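Local coordinates for competence/damage-inducible protein CinA (Agrobacterium tumefaciens, PDB 2A9S), which is of unknown function but belongs to the CinA family, relatives of which deamidate nicotinamide mononucleotide, an activity it may share, at residues 26-32 / 51-57; 33-39 / 104-108. All blocks are in the same frame, centred on the assembly; numbering follows the deposited sequence. Where two conformers were deposited one is given.

How the contacts relate
Contacts 1 and 2 illustrate how one strand and the turn that follows it can serve two neighbours in an alpha/beta sheet. Both are largely buried, with centres about 12 Å apart, and both reach the second subunit. Contact 1 is strand against strand, a ladder of backbone hydrogen bonds with side chains divided between two faces. Contact 2 is the turn and helix start beyond strand 28-32 laid over strand 102-108, and relies mostly on apolar side chains, with one direct backbone hydrogen bond and a bridging water. The contacts meet where Ala31 N lies 2.9 Å from Val104 O and Glu32 OE1 3.0 Å from Ile39 N, both probable hydrogen bonds.

Contact 1 (26-32 / 51-57); sequences LMVSTAE and AVVDRGF
Strands 28-32 and 53-57 run parallel; their axes approach to 4.7 Å, with N-to-C directions 5° apart. Val28 sits beside Val53 (CA-CA 5.1 Å), yet Thr30 faces Gly56 and Ala31 faces Phe57 (both 4.7 Å). The extra residue is Asp54 (phi/psi -85/-62), which forms a beta bulge. Hydrogen bonds run from Val28 N to Val52 O and Asp54 N to Val28 O (2.8 Å each) leading into the bulge, then Thr30 N to Arg55 O (3.2 Å), Phe57 N to Thr30 O and Glu32 N to Phe57 O (2.8 Å each). Ahead of the strands, a water donates to Leu26 O and Ala51 O (2.8 Å each).

Val28, Thr30 and Val53 share one face, where Thr30 and Val53 pack against helix 38-43; Val28 CG1 lies 3.9 Å from Val52 CG1. A CB on Gly56 would clash with Thr30 OG1. Met27 (chi1 m, chi2 t, chi3 p) folds its CE to 3.6 Å from Ala51 O and 3.9 Å from Asp54 CB. Ser29, Ala31, Arg55 and Phe57 occupy the other face. Arg55 NE forms a salt bridge to Asp54 OD2 (3.1 Å), which also accepts a hydrogen bond from Arg99 N; its guanidinium also bridges to Asp67 and Asp63 of the second subunit. Gly56 pairs antiparallel with that subunit, continuing the sheet through the dimer. Strand 28-32, helix 38-43 and strand 53-59 form a classic beta-alpha-beta unit.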
ATOM      1  N   LEU A  26      14.496   4.019  14.008  1.00 14.84           N
ATOM      2  CA  LEU A  26      13.859   4.862  12.994  1.00 14.54           C
ATOM      3  C   LEU A  26      12.703   4.141  12.295  1.00 13.91           C
ATOM      4  O   LEU A  26      12.742   2.915  12.101  1.00 13.25           O
ATOM      5  CB  LEU A  26      14.883   5.307  11.948  1.00 15.45           C
ATOM      6  CG  LEU A  26      16.148   5.996  12.487  1.00 17.20           C
ATOM      7  CD1 LEU A  26      17.189   6.086  11.384  1.00 19.30           C
ATOM      8  CD2 LEU A  26      15.852   7.358  13.163  1.00 19.90           C
ATOM      9  N   MET A  27      11.715   4.923  11.874  1.00 12.81           N
ATOM     10  CA  MET A  27      10.560   4.376  11.187  1.00 13.30           C
ATOM     11  C   MET A  27      10.318   5.134   9.894  1.00 12.08           C
ATOM     12  O   MET A  27      10.768   6.292   9.737  1.00 12.42           O
ATOM     13  CB  MET A  27       9.299   4.406  12.053  1.00 13.57           C
ATOM     14  CG  MET A  27       9.398   3.536  13.334  1.00 16.29           C
ATOM     15  SD  MET A  27       7.824   3.390  14.220  1.00 13.56           S
ATOM     16  CE  MET A  27       7.139   2.018  13.290  1.00 18.16           C
ATOM     17  N   VAL A  28       9.594   4.475   8.983  1.00 11.72           N
ATOM     18  CA  VAL A  28       9.342   5.005   7.653  0.50 11.57           C
ATOM     19  C   VAL A  28       7.846   5.001   7.348  1.00 11.32           C
ATOM     20  O   VAL A  28       7.106   4.120   7.826  1.00 12.48           O
ATOM     21  CB  VAL A  28      10.103   4.185   6.561  0.50 11.87           C
ATOM     22  CG1 VAL A  28       9.704   2.715   6.597  0.50 13.16           C
ATOM     23  CG2 VAL A  28       9.890   4.798   5.153  0.50 10.90           C
ATOM     24  N   SER A  29       7.419   5.958   6.548  1.00 10.50           N
ATOM     25  CA  SER A  29       6.083   5.908   5.973  0.50 10.12           C
ATOM     26  C   SER A  29       6.205   6.097   4.482  1.00 10.42           C
ATOM     27  O   SER A  29       7.181   6.667   4.003  1.00 10.75           O
ATOM     28  CB  SER A  29       5.161   6.960   6.579  0.50  9.95           C
ATOM     29  OG  SER A  29       5.613   8.264   6.307  0.50  9.41           O
ATOM     30  N   THR A  30       5.218   5.592   3.753  1.00  9.65           N
ATOM     31  CA  THR A  30       5.305   5.621   2.302  1.00 10.40           C
ATOM     32  C   THR A  30       4.057   6.276   1.784  1.00 10.32           C
ATOM     33  O   THR A  30       2.980   6.128   2.384  1.00 10.27           O
ATOM     34  CB  THR A  30       5.426   4.162   1.728  1.00 11.84           C
ATOM     35  OG1 THR A  30       4.250   3.422   2.047  1.00 16.06           O
ATOM     36  CG2 THR A  30       6.614   3.413   2.394  1.00 10.67           C
ATOM     37  N   ALA A  31       4.185   6.956   0.647  1.00  9.75           N
ATOM     38  CA  ALA A  31       3.053   7.578  -0.006  1.00 10.24           C
ATOM     39  C   ALA A  31       3.163   7.208  -1.475  1.00 10.21           C
ATOM     40  O   ALA A  31       4.122   7.623  -2.119  1.00 11.21           O
ATOM     41  CB  ALA A  31       3.121   9.081   0.139  1.00  9.62           C
ATOM     42  N   GLU A  32       2.195   6.474  -2.016  1.00 11.56           N
ATOM     43  CA  GLU A  32       2.415   5.840  -3.305  1.00 12.63           C
ATOM     44  C   GLU A  32       1.289   6.136  -4.275  1.00 13.57           C
ATOM     45  O   GLU A  32       0.118   5.920  -3.977  1.00 13.87           O
ATOM     46  CB  GLU A  32       2.540   4.317  -3.139  1.00 13.43           C
ATOM     47  CG  GLU A  32       3.601   3.918  -2.101  1.00 15.83           C
ATOM     48  CD  GLU A  32       3.814   2.456  -2.038  1.00 12.86           C
ATOM     49  OE1 GLU A  32       3.960   1.851  -3.123  1.00 11.57           O
ATOM     50  OE2 GLU A  32       3.865   1.941  -0.895  1.00 12.69           O
ATOM     51  N   ALA A  51       8.930  -3.327  13.091  1.00 15.18           N
ATOM     52  CA  ALA A  51       9.632  -2.374  13.944  1.00 15.06           C
ATOM     53  C   ALA A  51       9.849  -1.035  13.256  1.00 15.14           C
ATOM     54  O   ALA A  51      10.083  -0.017  13.928  1.00 15.23           O
ATOM     55  CB  ALA A  51      10.980  -2.942  14.371  1.00 14.63           C
ATOM     56  N   VAL A  52       9.786  -1.047  11.920  1.00 13.85           N
ATOM     57  CA  VAL A  52      10.280   0.072  11.107  1.00 13.25           C
ATOM     58  C   VAL A  52       9.170   0.722  10.278  1.00 13.47           C
ATOM     59  O   VAL A  52       9.157   1.929  10.095  1.00 12.68           O
ATOM     60  CB  VAL A  52      11.428  -0.400  10.160  1.00 14.27           C
ATOM     61  CG1 VAL A  52      11.824   0.698   9.117  1.00 12.54           C
ATOM     62  CG2 VAL A  52      12.647  -0.858  10.966  1.00 13.45           C
ATOM     63  N   VAL A  53       8.246  -0.084   9.756  1.00 13.35           N
ATOM     64  CA  VAL A  53       7.255   0.468   8.854  1.00 14.29           C
ATOM     65  C   VAL A  53       6.064   0.996   9.665  1.00 14.88           C
ATOM     66  O   VAL A  53       5.369   0.235  10.340  1.00 16.43           O
ATOM     67  CB  VAL A  53       6.826  -0.549   7.769  1.00 14.53           C
ATOM     68  CG1 VAL A  53       5.798   0.094   6.860  1.00 15.93           C
ATOM     69  CG2 VAL A  53       8.001  -1.008   6.945  1.00 12.98           C
ATOM     70  N   ASP A  54       5.845   2.298   9.614  1.00 13.91           N
ATOM     71  CA  ASP A  54       4.813   2.907  10.435  1.00 14.64           C
ATOM     72  C   ASP A  54       3.465   2.818   9.743  1.00 14.80           C
ATOM     73  O   ASP A  54       2.555   2.156  10.259  1.00 16.94           O
ATOM     74  CB  ASP A  54       5.184   4.330  10.786  1.00 14.43           C
ATOM     75  CG  ASP A  54       4.158   4.994  11.712  1.00 17.67           C
ATOM     76  OD1 ASP A  54       3.944   4.445  12.821  1.00 21.56           O
ATOM     77  OD2 ASP A  54       3.595   6.039  11.320  1.00 17.94           O
ATOM     78  N   ARG A  55       3.345   3.446   8.582  1.00 13.06           N
ATOM     79  CA  ARG A  55       2.100   3.353   7.817  1.00 12.23           C
ATOM     80  C   ARG A  55       2.358   3.693   6.374  1.00 11.86           C
ATOM     81  O   ARG A  55       3.426   4.198   6.015  1.00 12.44           O
ATOM     82  CB  ARG A  55       1.009   4.279   8.395  1.00 11.44           C
ATOM     83  CG  ARG A  55       1.367   5.759   8.291  1.00 12.56           C
ATOM     84  CD  ARG A  55       0.449   6.632   9.149  1.00 13.31           C
ATOM     85  NE  ARG A  55       0.645   6.367  10.565  1.00 14.32           N
ATOM     86  CZ  ARG A  55      -0.160   6.797  11.534  1.00 17.05           C
ATOM     87  NH1 ARG A  55      -1.255   7.535  11.265  1.00 16.49           N
ATOM     88  NH2 ARG A  55       0.125   6.481  12.771  1.00 18.34           N
ATOM     89  N   GLY A  56       1.367   3.431   5.542  1.00 10.94           N
ATOM     90  CA  GLY A  56       1.490   3.674   4.119  1.00 11.27           C
ATOM     91  C   GLY A  56       0.201   4.247   3.594  1.00 11.64           C
ATOM     92  O   GLY A  56      -0.890   3.851   4.060  1.00 10.32           O
ATOM     93  N   PHE A  57       0.333   5.150   2.608  1.00 10.19           N
ATOM     94  CA  PHE A  57      -0.817   5.783   1.939  1.00 12.27           C
ATOM     95  C   PHE A  57      -0.722   5.439   0.472  1.00 12.79           C
ATOM     96  O   PHE A  57       0.326   5.667  -0.134  1.00 15.09           O
ATOM     97  CB  PHE A  57      -0.729   7.295   2.083  1.00 12.38           C
ATOM     98  CG  PHE A  57      -0.556   7.776   3.513  1.00 13.61           C
ATOM     99  CD1 PHE A  57      -1.679   8.111   4.260  1.00 17.62           C
ATOM    100  CD2 PHE A  57       0.703   7.882   4.103  1.00 13.74           C
ATOM    101  CE1 PHE A  57      -1.552   8.562   5.577  1.00 17.97           C
ATOM    102  CE2 PHE A  57       0.833   8.316   5.419  1.00 14.01           C
ATOM    103  CZ  PHE A  57      -0.285   8.650   6.147  1.00 16.50           C
TER
HETATM  104  O   HOH W   1      12.560   1.273  14.364  1.00 16.39           O

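Contact 2 (33-39 / 104-108); sequences SCTGGLI and VAVTG
Val106 is the apolar centre, with the side chain of Ile39 over it at the start of helix 38-43: Ile39 CD1 lies 3.7 Å from Val106 CG1. Here the beta-alpha connection of an alpha/beta fold crosses the end of the neighbouring strand. Ile39 (chi1 m, chi2 t) also reaches Val104, CG2 to CG1 at 4.4 Å, while Cys34 SG and Thr35 OG1 approach Val106 CG2 at 4.1 and 3.4 Å. Val104 and Val106 point toward the connection; Ala105 and Thr107 point away, to helix 84-96.

Two consecutive turns shape the connection. A type I turn spans Ser33 to Gly36 (Gly36 N to Ser33 O, 3.0 Å), and a type I' turn spans Thr35 to Leu38 (Leu38 N to Thr35 O, 3.0 Å). Gly36 and Gly37 have positive phi, and Gly37 is the N-cap of the helix. Thr35 OG1 is hydrogen-bonded to Glu32 OE1.

Toward the polar edge, Ser33 N donates to Val106 O (3.1 Å), pinning the turn to the strand, and Cys34 SG rests 3.4 Å from Gly108 N. Lys65 bonds Ser33 OG, and Thr107 OG1 bonds Ala81 O. A water joins both hydroxyls, 2.6 Å from Ser33 OG and 2.6 Å from Thr107 OG1, and donates to Gly108 O at 3.3 Å.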
ATOM      1  N   SER A  33       1.656   6.592  -5.453  1.00 13.91           N
ATOM      2  CA  SER A  33       0.680   6.732  -6.493  1.00 16.28           C
ATOM      3  C   SER A  33       0.920   5.520  -7.443  1.00 17.05           C
ATOM      4  O   SER A  33       0.282   4.427  -7.274  1.00 18.66           O
ATOM      5  CB  SER A  33       0.825   8.140  -7.093  1.00 16.48           C
ATOM      6  OG  SER A  33      -0.235   8.490  -7.982  1.00 20.51           O
ATOM      7  N   CYS A  34       1.901   5.673  -8.330  1.00 15.37           N
ATOM      8  CA  CYS A  34       2.129   4.733  -9.427  1.00 15.36           C
ATOM      9  C   CYS A  34       2.522   3.307  -9.023  1.00 14.18           C
ATOM     10  O   CYS A  34       2.199   2.388  -9.764  1.00 15.28           O
ATOM     11  CB  CYS A  34       3.152   5.299 -10.405  1.00 16.84           C
ATOM     12  SG  CYS A  34       4.718   5.696  -9.638  1.00 20.41           S
ATOM     13  N   THR A  35       3.191   3.133  -7.868  1.00 12.36           N
ATOM     14  CA  THR A  35       3.604   1.777  -7.389  1.00 11.72           C
ATOM     15  C   THR A  35       2.488   1.043  -6.654  1.00 10.85           C
ATOM     16  O   THR A  35       2.602  -0.145  -6.358  1.00 11.32           O
ATOM     17  CB  THR A  35       4.815   1.834  -6.424  1.00 10.59           C
ATOM     18  OG1 THR A  35       4.575   2.835  -5.411  1.00 11.76           O
ATOM     19  CG2 THR A  35       6.120   2.153  -7.191  1.00 10.98           C
ATOM     20  N   GLY A  36       1.418   1.760  -6.347  1.00  9.87           N
ATOM     21  CA  GLY A  36       0.163   1.151  -5.842  1.00 10.16           C
ATOM     22  C   GLY A  36       0.246   0.344  -4.537  1.00 10.46           C
ATOM     23  O   GLY A  36      -0.637  -0.481  -4.258  1.00 11.15           O
ATOM     24  N   GLY A  37       1.285   0.584  -3.735  1.00  9.09           N
ATOM     25  CA  GLY A  37       1.466  -0.145  -2.479  1.00 10.60           C
ATOM     26  C   GLY A  37       2.678  -1.074  -2.472  1.00  9.94           C
ATOM     27  O   GLY A  37       2.999  -1.643  -1.426  1.00 10.27           O
ATOM     28  N   LEU A  38       3.329  -1.261  -3.629  1.00  9.89           N
ATOM     29  CA  LEU A  38       4.471  -2.178  -3.728  1.00  9.13           C
ATOM     30  C   LEU A  38       5.703  -1.712  -2.958  1.00  8.58           C
ATOM     31  O   LEU A  38       6.549  -2.540  -2.651  1.00  9.66           O
ATOM     32  CB  LEU A  38       4.873  -2.452  -5.177  1.00  9.79           C
ATOM     33  CG  LEU A  38       3.789  -3.110  -6.032  1.00  8.49           C
ATOM     34  CD1 LEU A  38       4.298  -3.339  -7.484  1.00 10.73           C
ATOM     35  CD2 LEU A  38       3.338  -4.426  -5.365  1.00 13.33           C
ATOM     36  N   ILE A  39       5.808  -0.409  -2.652  1.00  8.06           N
ATOM     37  CA  ILE A  39       6.969   0.017  -1.856  1.00  8.56           C
ATOM     38  C   ILE A  39       6.804  -0.498  -0.418  1.00  8.21           C
ATOM     39  O   ILE A  39       7.725  -1.150   0.126  1.00  9.51           O
ATOM     40  CB  ILE A  39       7.209   1.561  -1.864  1.00  7.80           C
ATOM     41  CG1 ILE A  39       7.445   2.084  -3.294  1.00  8.61           C
ATOM     42  CG2 ILE A  39       8.414   1.890  -0.932  1.00  9.32           C
ATOM     43  CD1 ILE A  39       7.603   3.572  -3.348  1.00 10.99           C
ATOM     44  N   VAL A 104       8.836   8.438   2.143  1.00 11.14           N
ATOM     45  CA  VAL A 104       9.174   8.427   0.720  1.00 10.44           C
ATOM     46  C   VAL A 104       7.862   8.494  -0.054  1.00 10.17           C
ATOM     47  O   VAL A 104       6.904   7.779   0.283  1.00 10.10           O
ATOM     48  CB  VAL A 104      10.020   7.167   0.313  1.00 10.27           C
ATOM     49  CG1 VAL A 104       9.303   5.843   0.692  1.00 15.06           C
ATOM     50  CG2 VAL A 104      10.460   7.257  -1.207  1.00 12.67           C
ATOM     51  N   ALA A 105       7.850   9.324  -1.104  1.00  9.98           N
ATOM     52  CA  ALA A 105       6.666   9.556  -1.929  1.00 10.04           C
ATOM     53  C   ALA A 105       7.015   9.367  -3.403  1.00 10.07           C
ATOM     54  O   ALA A 105       8.083   9.799  -3.835  1.00  9.75           O
ATOM     55  CB  ALA A 105       6.147  10.987  -1.706  1.00 11.36           C
ATOM     56  N   VAL A 106       6.128   8.729  -4.156  1.00  9.44           N
ATOM     57  CA  VAL A 106       6.367   8.533  -5.601  1.00  9.88           C
ATOM     58  C   VAL A 106       5.111   8.873  -6.382  1.00 10.68           C
ATOM     59  O   VAL A 106       3.979   8.521  -5.956  1.00  9.69           O
ATOM     60  CB  VAL A 106       6.881   7.087  -5.953  1.00  9.81           C
ATOM     61  CG1 VAL A 106       8.167   6.762  -5.181  1.00 10.35           C
ATOM     62  CG2 VAL A 106       5.808   6.000  -5.706  1.00 10.12           C
ATOM     63  N   THR A 107       5.293   9.570  -7.517  1.00 10.80           N
ATOM     64  CA  THR A 107       4.183   9.863  -8.401  1.00 12.34           C
ATOM     65  C   THR A 107       4.717   9.768  -9.837  1.00 13.26           C
ATOM     66  O   THR A 107       5.744  10.403 -10.162  1.00 12.24           O
ATOM     67  CB  THR A 107       3.517  11.258  -8.142  1.00 12.79           C
ATOM     68  OG1 THR A 107       2.455  11.446  -9.089  1.00 12.96           O
ATOM     69  CG2 THR A 107       4.500  12.414  -8.240  1.00 13.08           C
ATOM     70  N   GLY A 108       4.091   8.914 -10.644  1.00 12.09           N
ATOM     71  CA  GLY A 108       4.611   8.717 -12.009  1.00 13.24           C
ATOM     72  C   GLY A 108       3.618   8.089 -12.954  1.00 13.65           C
ATOM     73  O   GLY A 108       2.438   7.904 -12.593  1.00 14.02           O
TER
HETATM   74  O   HOH W   2       1.058   9.439 -10.060  1.00 28.82           O